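Local coordinates for protein putative hydrolase (Acinetobacter sp. NBRC 100985, PDB 4XUK) that hydrolyses organophosphorus compounds and probably lactones, using a pair of zinc ions, as a member of the metallo-beta-lactamase superfamily, at residues Ile216-Ile219 against Val220-His223; Glu245-Leu248 against Lys249-Asn253; His40-Leu43 against Lys44-Ala48; Gln8-Gly12 against Asp13-Thr17; Ala155-Leu158 against Gly159-Lys163. The protein carries 2 engineered substitutions. All coordinates share one frame; numbering follows the deposited sequence.

Contact 1 (Ile216-Ile219 against Val220-His223). With ZN (zinc ion), chain D; ZN (zinc ion), chain C.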
# COMPACT_ATOMS: atom_id res chain seq x y z
N ILE A 216 -16.95 -4.97 2.14
CA ILE A 216 -17.92 -4.57 1.12
C ILE A 216 -18.20 -5.56 0.00
O ILE A 216 -19.18 -5.41 -0.73
CB ILE A 216 -17.53 -3.23 0.45
CG1 ILE A 216 -16.18 -3.33 -0.25
CG2 ILE A 216 -17.51 -2.12 1.48
CD1 ILE A 216 -15.93 -2.19 -1.25
N GLY A 217 -17.34 -6.56 -0.16
CA GLY A 217 -17.50 -7.49 -1.26
C GLY A 217 -17.31 -6.79 -2.59
O GLY A 217 -16.52 -5.84 -2.70
N ASP A 218 -18.03 -7.25 -3.60
CA ASP A 218 -17.80 -6.80 -4.97
C ASP A 218 -18.73 -5.70 -5.46
O ASP A 218 -19.24 -5.75 -6.57
CB ASP A 218 -17.91 -7.99 -5.92
CG ASP A 218 -16.69 -8.87 -5.89
OD1 ASP A 218 -15.87 -8.75 -4.95
OD2 ASP A 218 -16.53 -9.66 -6.83
N ILE A 219 -18.95 -4.68 -4.63
CA ILE A 219 -19.68 -3.50 -5.08
C ILE A 219 -18.73 -2.59 -5.86
O ILE A 219 -19.13 -1.53 -6.34
CB ILE A 219 -20.28 -2.73 -3.91
CG1 ILE A 219 -19.17 -2.23 -2.98
CG2 ILE A 219 -21.25 -3.63 -3.13
CD1 ILE A 219 -19.67 -1.34 -1.86
N VAL A 220 -17.47 -3.01 -5.98
CA VAL A 220 -16.50 -2.27 -6.78
C VAL A 220 -15.32 -3.16 -7.20
O VAL A 220 -14.92 -4.08 -6.46
CB VAL A 220 -16.03 -0.98 -6.05
CG1 VAL A 220 -14.99 -1.28 -4.97
CG2 VAL A 220 -15.50 0.03 -7.05
N HIS A 221 -14.75 -2.89 -8.38
CA HIS A 221 -13.68 -3.72 -8.93
C HIS A 221 -12.40 -2.96 -9.26
O HIS A 221 -11.50 -3.51 -9.89
CB HIS A 221 -14.16 -4.44 -10.19
CG HIS A 221 -15.07 -5.59 -9.91
ND1 HIS A 221 -16.33 -5.43 -9.37
CD2 HIS A 221 -14.89 -6.93 -10.06
CE1 HIS A 221 -16.89 -6.62 -9.22
NE2 HIS A 221 -16.03 -7.54 -9.62
N SER A 222 -12.30 -1.71 -8.83
CA SER A 222 -11.16 -0.89 -9.20
C SER A 222 -11.06 0.30 -8.27
O SER A 222 -12.09 0.78 -7.79
CB SER A 222 -11.34 -0.41 -10.66
OG SER A 222 -12.53 0.35 -10.81
N HIS A 223 -9.85 0.78 -7.99
CA HIS A 223 -9.69 2.00 -7.20
C HIS A 223 -9.56 3.20 -8.12
O HIS A 223 -9.35 4.32 -7.65
CB HIS A 223 -8.46 1.91 -6.28
CG HIS A 223 -7.16 1.79 -7.02
ND1 HIS A 223 -6.91 0.76 -7.90
CD2 HIS A 223 -6.05 2.57 -7.02
CE1 HIS A 223 -5.70 0.91 -8.41
NE2 HIS A 223 -5.16 2.00 -7.90
ZN ZN D . -18.01 -11.26 -7.92
ZN ZN C . -15.01 -11.13 -7.12
O HOH W 1 -14.07 -4.97 -3.96
O HOH W 2 -16.25 -10.45 -10.13
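Asp218 and His221 meet beside two zinc ions. A single carboxylate oxygen, Asp218 OD2, binds both metals, at 2.1 Å to the zinc ion of chain C and 2.4 Å to the zinc ion of chain D, and so bridges them. The CG of Asp218 stands beside its own backbone N (chi1 -77°), which brings the carboxylate to the metals. Alongside it, the His221 ring brings NE2 to 3.5 Å from Asp218 OD2 in an oblique approach that makes no hydrogen bond. A water in the plane of the ring, at its edge, links the two instead: the water O lies 3.0 Å from His221 NE2, in hydrogen-bonding contact, and gives a weak bond to Asp218 OD2. A second water donates to both Gly217 O and Val220 O, bridging the loop backbone between them. On the apolar side, the CD1 of Ile216 reaches the CG1 of Val220 at 3.9 Å, the two branched chains crossing at a slant. Val220 CG1 sits between its backbone N and carbonyl carbon (chi1 79°), the branch position that meets Ile216. Phe251 and Arg247 of helix 240-257 also pack on Val220. His108, His110 and His197 complete one zinc site and Asp112, His113 and His265 the other, with Asp218 common to both: the dinuclear centre of a metallo-beta-lactamase fold, with its bridging aspartate on the loop after strand 211-215.

Contact 2 (Glu245-Leu248 against Lys249-Asn253)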
# COMPACT_ATOMS: atom_id res chain seq x y z
N GLU A 245 -26.47 1.37 -8.67
CA GLU A 245 -27.29 1.97 -7.63
C GLU A 245 -26.74 1.62 -6.26
O GLU A 245 -26.66 2.47 -5.36
CB GLU A 245 -28.74 1.49 -7.75
CG GLU A 245 -29.41 1.88 -9.05
CD GLU A 245 -30.80 1.27 -9.19
OE1 GLU A 245 -31.44 1.48 -10.24
OE2 GLU A 245 -31.24 0.58 -8.24
N THR A 246 -26.35 0.36 -6.09
CA THR A 246 -25.82 -0.10 -4.81
C THR A 246 -24.51 0.59 -4.46
O THR A 246 -24.33 1.06 -3.33
CB THR A 246 -25.62 -1.61 -4.81
OG1 THR A 246 -26.89 -2.26 -4.86
CG2 THR A 246 -24.90 -2.04 -3.53
N ARG A 247 -23.57 0.66 -5.41
CA ARG A 247 -22.30 1.33 -5.14
C ARG A 247 -22.48 2.82 -4.80
O ARG A 247 -21.89 3.31 -3.84
CB ARG A 247 -21.34 1.19 -6.33
CG ARG A 247 -20.06 2.03 -6.18
CD ARG A 247 -19.18 1.91 -7.44
NE ARG A 247 -19.26 0.53 -7.88
CZ ARG A 247 -19.84 0.12 -9.00
NH1 ARG A 247 -20.36 0.98 -9.89
NH2 ARG A 247 -19.86 -1.17 -9.25
N LEU A 248 -23.27 3.53 -5.56
CA LEU A 248 -23.48 4.91 -5.30
C LEU A 248 -24.07 5.15 -3.92
O LEU A 248 -23.70 6.03 -3.24
CB LEU A 248 -24.36 5.49 -6.37
CG LEU A 248 -23.78 5.62 -7.76
CD1 LEU A 248 -24.88 6.09 -8.69
CD2 LEU A 248 -22.59 6.54 -7.79
N LYS A 249 -24.99 4.32 -3.51
CA LYS A 249 -25.53 4.42 -2.16
C LYS A 249 -24.47 4.18 -1.09
O LYS A 249 -24.38 4.92 -0.11
CB LYS A 249 -26.68 3.43 -1.95
CG LYS A 249 -27.74 3.96 -1.01
CD LYS A 249 -27.92 3.08 0.18
CE LYS A 249 -28.46 1.73 -0.22
NZ LYS A 249 -28.77 0.92 0.98
N GLN A 250 -23.68 3.13 -1.27
CA GLN A 250 -22.72 2.76 -0.23
C GLN A 250 -21.54 3.73 -0.17
O GLN A 250 -21.10 4.08 0.92
CB GLN A 250 -22.25 1.31 -0.41
CG GLN A 250 -23.38 0.28 -0.27
CD GLN A 250 -24.08 0.35 1.09
OE1 GLN A 250 -25.31 0.21 1.18
NE2 GLN A 250 -23.31 0.58 2.14
N PHE A 251 -21.05 4.16 -1.33
CA PHE A 251 -19.91 5.09 -1.36
C PHE A 251 -20.30 6.43 -0.74
O PHE A 251 -19.49 7.08 -0.09
CB PHE A 251 -19.40 5.29 -2.79
CG PHE A 251 -18.46 4.21 -3.26
CD1 PHE A 251 -18.41 2.98 -2.63
CD2 PHE A 251 -17.63 4.45 -4.35
CE1 PHE A 251 -17.54 1.98 -3.08
CE2 PHE A 251 -16.76 3.47 -4.80
CZ PHE A 251 -16.72 2.24 -4.17
N ALA A 252 -21.54 6.84 -0.97
CA ALA A 252 -22.05 8.06 -0.36
C ALA A 252 -22.01 7.90 1.15
O ALA A 252 -21.44 8.73 1.84
CB ALA A 252 -23.46 8.35 -0.85
N ASN A 253 -22.59 6.82 1.66
CA ASN A 253 -22.54 6.50 3.08
C ASN A 253 -21.11 6.49 3.63
O ASN A 253 -20.83 7.12 4.66
CB ASN A 253 -23.25 5.16 3.33
CG ASN A 253 -22.93 4.55 4.69
OD1 ASN A 253 -22.74 5.25 5.68
ND2 ASN A 253 -22.88 3.22 4.74
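With CG anti to the backbone N (chi1 173°), the Arg247 side chain runs out beside the Phe251 ring, whose own CG lies next to its backbone N (chi1 -83°); the two chains leave the helix side by side and point the same way. The methylene CG of Arg247 then sits over the middle of one ring face, 3.7 Å from the centroid of the Phe251 ring and 4° off its normal, a CH-pi contact of nearly ideal geometry. The next carbon, Arg247 CD, continues across the rim at 3.9 Å from Phe251 CE2. Beyond it the chain bends at chi3, and the guanidinium plane is turned 69° from the ring, so the aliphatic part of arginine, rather than its flat head, covers the phenyl face. That head is held by carbonyls: NE bonds Ile219 O and NH1 bonds Pro230 O, which fixes the far end of the chain while the ring supports its base.

Beneath the pair, Phe251 N donates to Arg247 O at 2.8 Å with an angle of 170° at the hydrogen, one of four successive i to i+4 backbone bonds. One residue earlier, Gln250 CG lies 3.3 Å from Thr246 O, and Thr246 OG1 bonds chiefly Ala195 O, and also Lys242 O. Phe227 meets the Phe251 ring from helix 225-228. This is an i, i+4 arginine-phenylalanine pair on the buried side of an amphipathic alpha helix, 240-257, which packs against the metal-bearing loop 216-223.

Contact 3 (His40-Leu43 against Lys44-Ala48)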
# COMPACT_ATOMS: atom_id res chain seq x y z
N HIS A 40 -9.11 5.00 -20.42
CA HIS A 40 -7.66 5.11 -20.51
C HIS A 40 -7.11 6.39 -19.87
O HIS A 40 -6.04 6.37 -19.26
CB HIS A 40 -7.16 4.92 -21.96
CG HIS A 40 -7.26 3.51 -22.43
ND1 HIS A 40 -6.55 2.48 -21.83
CD2 HIS A 40 -8.00 2.94 -23.41
CE1 HIS A 40 -6.85 1.34 -22.44
NE2 HIS A 40 -7.72 1.59 -23.40
N GLU A 41 -7.86 7.49 -19.99
CA GLU A 41 -7.51 8.72 -19.27
C GLU A 41 -7.42 8.47 -17.76
O GLU A 41 -6.44 8.83 -17.11
CB GLU A 41 -8.56 9.79 -19.55
CG GLU A 41 -8.46 10.37 -20.97
CD GLU A 41 -9.73 11.09 -21.41
OE1 GLU A 41 -9.91 11.31 -22.63
OE2 GLU A 41 -10.55 11.41 -20.52
N ILE A 42 -8.45 7.84 -17.19
CA ILE A 42 -8.46 7.59 -15.75
C ILE A 42 -7.32 6.65 -15.35
O ILE A 42 -6.62 6.90 -14.37
CB ILE A 42 -9.85 7.09 -15.28
CG1 ILE A 42 -10.90 8.19 -15.50
CG2 ILE A 42 -9.82 6.71 -13.80
CD1 ILE A 42 -12.34 7.71 -15.44
N LEU A 43 -7.10 5.59 -16.13
CA LEU A 43 -6.00 4.65 -15.83
C LEU A 43 -4.62 5.34 -15.88
O LEU A 43 -3.72 5.02 -15.10
CB LEU A 43 -6.07 3.46 -16.79
CG LEU A 43 -7.26 2.51 -16.65
CD1 LEU A 43 -7.26 1.46 -17.75
CD2 LEU A 43 -7.26 1.85 -15.28
N LYS A 44 -4.45 6.28 -16.81
CA LYS A 44 -3.19 6.99 -16.91
C LYS A 44 -2.95 7.89 -15.70
O LYS A 44 -1.82 8.02 -15.25
CB LYS A 44 -3.13 7.81 -18.20
CG LYS A 44 -2.83 7.00 -19.45
CD LYS A 44 -3.01 7.87 -20.69
CE LYS A 44 -2.39 7.23 -21.92
NZ LYS A 44 -3.43 6.69 -22.84
N LYS A 45 -4.01 8.51 -15.18
CA LYS A 45 -3.88 9.33 -13.98
C LYS A 45 -3.34 8.48 -12.82
O LYS A 45 -2.50 8.94 -12.03
CB LYS A 45 -5.22 9.96 -13.60
CG LYS A 45 -5.39 10.25 -12.10
CD LYS A 45 -6.79 10.76 -11.78
CE LYS A 45 -7.00 10.92 -10.27
NZ LYS A 45 -8.39 11.33 -9.91
N TYR A 46 -3.81 7.24 -12.73
CA TYR A 46 -3.41 6.38 -11.63
C TYR A 46 -2.23 5.49 -11.99
O TYR A 46 -1.93 4.53 -11.27
CB TYR A 46 -4.59 5.50 -11.19
CG TYR A 46 -5.68 6.22 -10.44
CD1 TYR A 46 -5.61 6.39 -9.06
CD2 TYR A 46 -6.81 6.69 -11.09
CE1 TYR A 46 -6.63 7.04 -8.36
CE2 TYR A 46 -7.82 7.33 -10.41
CZ TYR A 46 -7.73 7.49 -9.05
OH TYR A 46 -8.76 8.14 -8.38
N TYR A 47 -1.55 5.82 -13.09
CA TYR A 47 -0.40 5.04 -13.55
C TYR A 47 -0.72 3.54 -13.57
O TYR A 47 -0.03 2.73 -12.95
CB TYR A 47 0.81 5.37 -12.69
CG TYR A 47 1.30 6.79 -12.93
CD1 TYR A 47 0.73 7.87 -12.26
CD2 TYR A 47 2.32 7.05 -13.82
CE1 TYR A 47 1.17 9.15 -12.47
CE2 TYR A 47 2.77 8.32 -14.04
CZ TYR A 47 2.19 9.37 -13.36
OH TYR A 47 2.65 10.64 -13.59
N ALA A 48 -1.80 3.21 -14.26
CA ALA A 48 -2.37 1.87 -14.26
C ALA A 48 -2.79 1.47 -15.66
O ALA A 48 -3.63 0.57 -15.82
CB ALA A 48 -3.58 1.83 -13.32
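Leu43 O takes the N-H of Ala48, five residues on, at 2.8 Å, and the helix ends there. Between them Tyr47 adopts a positive phi of 48°, reversing the chain so that the N-H of Ala48 turns back to the last turn; Tyr47 N meanwhile bonds Lys44 O at 3.1 Å. The same oxygen of Leu43 receives a further, weak bond from Tyr46 N. The Ala48 N to Leu43 O and Tyr47 N to Lys44 O bonds, with Tyr47 at positive phi as C-prime, make the Schellman motif that closes helix 36-45. The reversal also brings apolar groups together, with Leu43 CD2 at 4.2 Å from the methyl CB of Ala48. Before it the bonding is ordinary: Lys44 N to His40 O, Lys45 N to Glu41 O, and Tyr46 N to Ile42 O, the last stretched to 3.3 Å. Ile42 and Tyr46 run side by side, pointing the same way. Ile42 CG2, placed anti to its backbone N, touches Tyr46 CE2 at 4.0 Å, and Ile42 O lies at the ring edge near its plane, 3.3 Å from Tyr46 CD2. At the far end of the side chain, Tyr46 OH bonds Asp228, which also forms a salt bridge with Lys45 NZ. Tyr47 points roughly at right angles to Tyr46; its ring stacks on His273 and its hydroxyl bonds Thr274 O, both of the second subunit, where Tyr46 also packs on Ile285.

Contact 4 (Gln8-Gly12 against Asp13-Thr17)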
# COMPACT_ATOMS: atom_id res chain seq x y z
N GLN A 8 -1.58 -7.16 8.75
CA GLN A 8 -2.38 -7.12 9.97
C GLN A 8 -2.88 -5.71 10.24
O GLN A 8 -2.09 -4.79 10.44
CB GLN A 8 -1.56 -7.59 11.18
CG GLN A 8 -0.91 -8.98 11.04
CD GLN A 8 -1.91 -10.13 11.08
OE1 GLN A 8 -3.13 -9.93 11.02
NE2 GLN A 8 -1.38 -11.35 11.19
N TYR A 9 -4.20 -5.55 10.25
CA TYR A 9 -4.82 -4.27 10.59
C TYR A 9 -5.49 -4.37 11.96
O TYR A 9 -6.29 -5.28 12.19
CB TYR A 9 -5.85 -3.86 9.52
CG TYR A 9 -6.57 -2.57 9.84
CD1 TYR A 9 -5.95 -1.34 9.62
CD2 TYR A 9 -7.85 -2.57 10.37
CE1 TYR A 9 -6.60 -0.15 9.92
CE2 TYR A 9 -8.50 -1.39 10.68
CZ TYR A 9 -7.86 -0.18 10.45
OH TYR A 9 -8.50 1.00 10.75
N GLN A 10 -5.14 -3.47 12.87
CA GLN A 10 -5.70 -3.52 14.22
C GLN A 10 -6.84 -2.51 14.39
O GLN A 10 -6.67 -1.32 14.13
CB GLN A 10 -4.62 -3.26 15.27
CG GLN A 10 -5.05 -3.62 16.70
CD GLN A 10 -5.00 -5.11 16.96
OE1 GLN A 10 -4.24 -5.84 16.32
NE2 GLN A 10 -5.80 -5.58 17.92
N ALA A 11 -7.99 -3.01 14.83
CA ALA A 11 -9.12 -2.15 15.11
C ALA A 11 -9.50 -2.35 16.57
O ALA A 11 -10.38 -3.15 16.89
CB ALA A 11 -10.29 -2.49 14.21
N GLY A 12 -8.83 -1.62 17.45
CA GLY A 12 -9.07 -1.77 18.88
C GLY A 12 -8.68 -3.16 19.32
O GLY A 12 -7.53 -3.57 19.17
N ASP A 13 -9.65 -3.91 19.85
CA ASP A 13 -9.41 -5.28 20.30
C ASP A 13 -9.46 -6.32 19.18
O ASP A 13 -9.28 -7.52 19.43
CB ASP A 13 -10.41 -5.66 21.39
CG ASP A 13 -10.13 -4.97 22.71
OD1 ASP A 13 -8.98 -4.55 22.93
OD2 ASP A 13 -11.07 -4.86 23.53
N VAL A 14 -9.71 -5.87 17.96
CA VAL A 14 -9.90 -6.81 16.86
C VAL A 14 -8.75 -6.74 15.88
O VAL A 14 -8.28 -5.65 15.53
CB VAL A 14 -11.22 -6.51 16.13
CG1 VAL A 14 -11.45 -7.49 14.97
CG2 VAL A 14 -12.37 -6.55 17.11
N GLN A 15 -8.26 -7.89 15.44
CA GLN A 15 -7.24 -7.92 14.41
C GLN A 15 -7.86 -8.45 13.14
O GLN A 15 -8.49 -9.51 13.14
CB GLN A 15 -6.06 -8.81 14.83
CG GLN A 15 -4.98 -8.89 13.76
CD GLN A 15 -3.77 -9.73 14.18
OE1 GLN A 15 -3.89 -10.93 14.43
NE2 GLN A 15 -2.61 -9.10 14.25
N ILE A 16 -7.72 -7.68 12.07
CA ILE A 16 -8.15 -8.11 10.75
C ILE A 16 -6.91 -8.40 9.92
O ILE A 16 -6.01 -7.57 9.82
CB ILE A 16 -9.00 -7.03 10.07
CG1 ILE A 16 -10.27 -6.78 10.89
CG2 ILE A 16 -9.35 -7.46 8.64
CD1 ILE A 16 -11.03 -5.52 10.52
N THR A 17 -6.84 -9.59 9.33
CA THR A 17 -5.71 -9.95 8.49
C THR A 17 -6.14 -9.94 7.03
O THR A 17 -7.01 -10.73 6.63
CB THR A 17 -5.18 -11.34 8.83
OG1 THR A 17 -4.98 -11.44 10.25
CG2 THR A 17 -3.86 -11.59 8.12
O HOH W 3 -2.38 -6.12 14.59
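The amides of Gln8 and Gln15 lie stacked, their planes only 12° apart, with Gln8 OE1 3.2 Å from Gln15 CD; this is face-to-face contact without a hydrogen bond between them. Instead, Thr17 OG1 donates to Gln8 OE1 at 2.5 Å, very short for such a bond, so the exact distance is doubtful. A bend at chi2 in Gln8 folds its amide back over the neighbouring strand to reach both partners. The Gln10 amide is turned 56° from that of Gln15, and a water joins the two, donating to Gln10 OE1 and accepting from Gln15 NE2. In the plane of its amide, Gln10 NE2 bonds Gly12 O at 2.9 Å. Tyr9, on the other side of the sheet, meets Ile16 at its ring edge, where Ile16 CD1 lies near the ring plane, 4.3 Å from Tyr9 CD2.

All of this decorates a beta hairpin, strands 6-11 and 14-26, closed by a type II' turn from Ala11 to Val14. Gly12 takes the positive phi (64°) that this turn requires at its first corner. Tyr9 pairs with Ile16 through two straight bonds, Tyr9 N to Ile16 O at 2.7 Å and Ile16 N to Tyr9 O at 2.8 Å. Ala11 and Val14 form the next hydrogen-bonded pair. Gln15 OE1 bonds Tyr96, Tyr9 OH bonds Glu211, and Gln8 N bonds Gln2 OE1 of the second subunit.

Contact 5 (Ala155-Leu158 against Gly159-Lys163)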
# COMPACT_ATOMS: atom_id res chain seq x y z
N ALA A 155 -24.41 -20.77 -20.37
CA ALA A 155 -23.19 -21.53 -20.26
C ALA A 155 -22.35 -21.09 -19.08
O ALA A 155 -21.91 -21.88 -18.32
CB ALA A 155 -22.37 -21.42 -21.51
N ASN A 156 -22.13 -19.81 -18.97
CA ASN A 156 -21.36 -19.28 -17.85
C ASN A 156 -21.99 -19.64 -16.50
O ASN A 156 -21.29 -20.09 -15.60
CB ASN A 156 -21.19 -17.76 -17.97
CG ASN A 156 -20.36 -17.18 -16.83
OD1 ASN A 156 -19.14 -17.38 -16.78
ND2 ASN A 156 -21.01 -16.45 -15.93
N TYR A 157 -23.30 -19.46 -16.38
CA TYR A 157 -24.02 -19.76 -15.14
C TYR A 157 -23.82 -21.21 -14.72
O TYR A 157 -23.40 -21.49 -13.59
CB TYR A 157 -25.51 -19.43 -15.32
CG TYR A 157 -26.40 -19.89 -14.19
CD1 TYR A 157 -26.55 -19.12 -13.04
CD2 TYR A 157 -27.09 -21.09 -14.27
CE1 TYR A 157 -27.37 -19.53 -12.01
CE2 TYR A 157 -27.91 -21.51 -13.23
CZ TYR A 157 -28.04 -20.72 -12.11
OH TYR A 157 -28.85 -21.13 -11.08
N LEU A 158 -24.06 -22.12 -15.64
CA LEU A 158 -23.95 -23.55 -15.39
C LEU A 158 -22.54 -23.92 -14.98
O LEU A 158 -22.31 -24.73 -14.13
CB LEU A 158 -24.35 -24.33 -16.62
CG LEU A 158 -25.74 -24.96 -16.77
CD1 LEU A 158 -26.88 -24.29 -16.07
CD2 LEU A 158 -26.11 -25.33 -18.18
N GLY A 159 -21.60 -23.29 -15.63
CA GLY A 159 -20.20 -23.52 -15.33
C GLY A 159 -19.84 -23.08 -13.93
O GLY A 159 -19.18 -23.83 -13.19
N THR A 160 -20.24 -21.88 -13.54
CA THR A 160 -19.95 -21.48 -12.17
C THR A 160 -20.79 -22.24 -11.13
O THR A 160 -20.30 -22.52 -10.05
CB THR A 160 -19.89 -19.94 -11.90
OG1 THR A 160 -20.86 -19.55 -10.92
CG2 THR A 160 -20.05 -19.15 -13.15
N VAL A 161 -22.03 -22.61 -11.47
CA VAL A 161 -22.80 -23.48 -10.57
C VAL A 161 -22.02 -24.74 -10.17
O VAL A 161 -21.98 -25.11 -8.99
CB VAL A 161 -24.19 -23.86 -11.15
CG1 VAL A 161 -24.82 -25.00 -10.36
CG2 VAL A 161 -25.11 -22.65 -11.12
N GLU A 162 -21.39 -25.39 -11.13
CA GLU A 162 -20.59 -26.56 -10.83
C GLU A 162 -19.42 -26.30 -9.87
O GLU A 162 -19.20 -27.03 -8.98
CB GLU A 162 -20.11 -27.26 -12.07
CG GLU A 162 -19.80 -28.71 -11.83
CD GLU A 162 -21.02 -29.65 -11.93
OE1 GLU A 162 -21.02 -30.52 -12.78
OE2 GLU A 162 -21.97 -29.55 -11.17
N LYS A 163 -18.71 -25.23 -10.09
CA LYS A 163 -17.62 -24.86 -9.18
C LYS A 163 -18.15 -24.58 -7.78
O LYS A 163 -17.51 -24.94 -6.78
CB LYS A 163 -16.89 -23.63 -9.70
CG LYS A 163 -16.29 -23.76 -11.10
CD LYS A 163 -15.82 -22.38 -11.59
CE LYS A 163 -15.38 -22.36 -13.05
NZ LYS A 163 -14.08 -23.04 -13.26
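Tyr157 and Val161 are joined through a regular alpha-helical backbone, in which Val161 N donates to Tyr157 O at 2.8 Å with an angle of 165° at the hydrogen, and Gly159 N to Ala155 O and Glu162 N to Leu158 O repeat the same i to i+4 step. Above that bond the two side chains cross at a slant. The CG2 methyl of Val161 rests over one face of the Tyr157 ring, 3.8 Å from the centroid of the Tyr157 ring and 16° off its normal, a CH-pi contact. It is displaced toward the phenol end of the ring, so its closest ring atom is Tyr157 CZ, at 3.6 Å from Val161 CG2. The torsions place both partners: Tyr157 CG is anti to its backbone N (chi1 171°), which lays the ring beside the following turn, while Val161 CG2 stands next to its own N and so faces back along the helix. The methyl also comes within 3.2 Å of Tyr157 O, so it lies close to both the carbonyl and the ring.

Helix 134-141 and the loop after it also pack on the ring. Phe139 meets it edge-to-face, and Trp140 lies with its ring at about 10° to it. Thr160 and Val161 touch Trp140 too. A methyl on an aromatic face offers mainly dispersion, with little directional demand, whereas the hydroxyl bonds Phe139 O, and weakly Asp142 O, which helps fix the far end of the ring and joins helix 151-173 to helix 134-141.

How the contacts relate
Contact 1 is the most central, its touching residues all buried about 7 Å from the chain centre, and the only one that binds metal; the other four are partly buried. Contact 2 touches it directly, helix 240-257 packing against the zinc loop. Contacts 2 and 5 both set an aliphatic carbon on an aromatic face one helical turn away, but their centres are 29 Å apart. Contact 3 ends a helix and contact 4 turns a hairpin, each using a positive-phi residue, and both reach the second subunit. Contact 4 combines backbone pairing with side-chain amide and hydroxyl bonds on the face of Gln8, Gln10, Gln15 and Thr17, whereas contact 1 relies on carboxylate, metal and water.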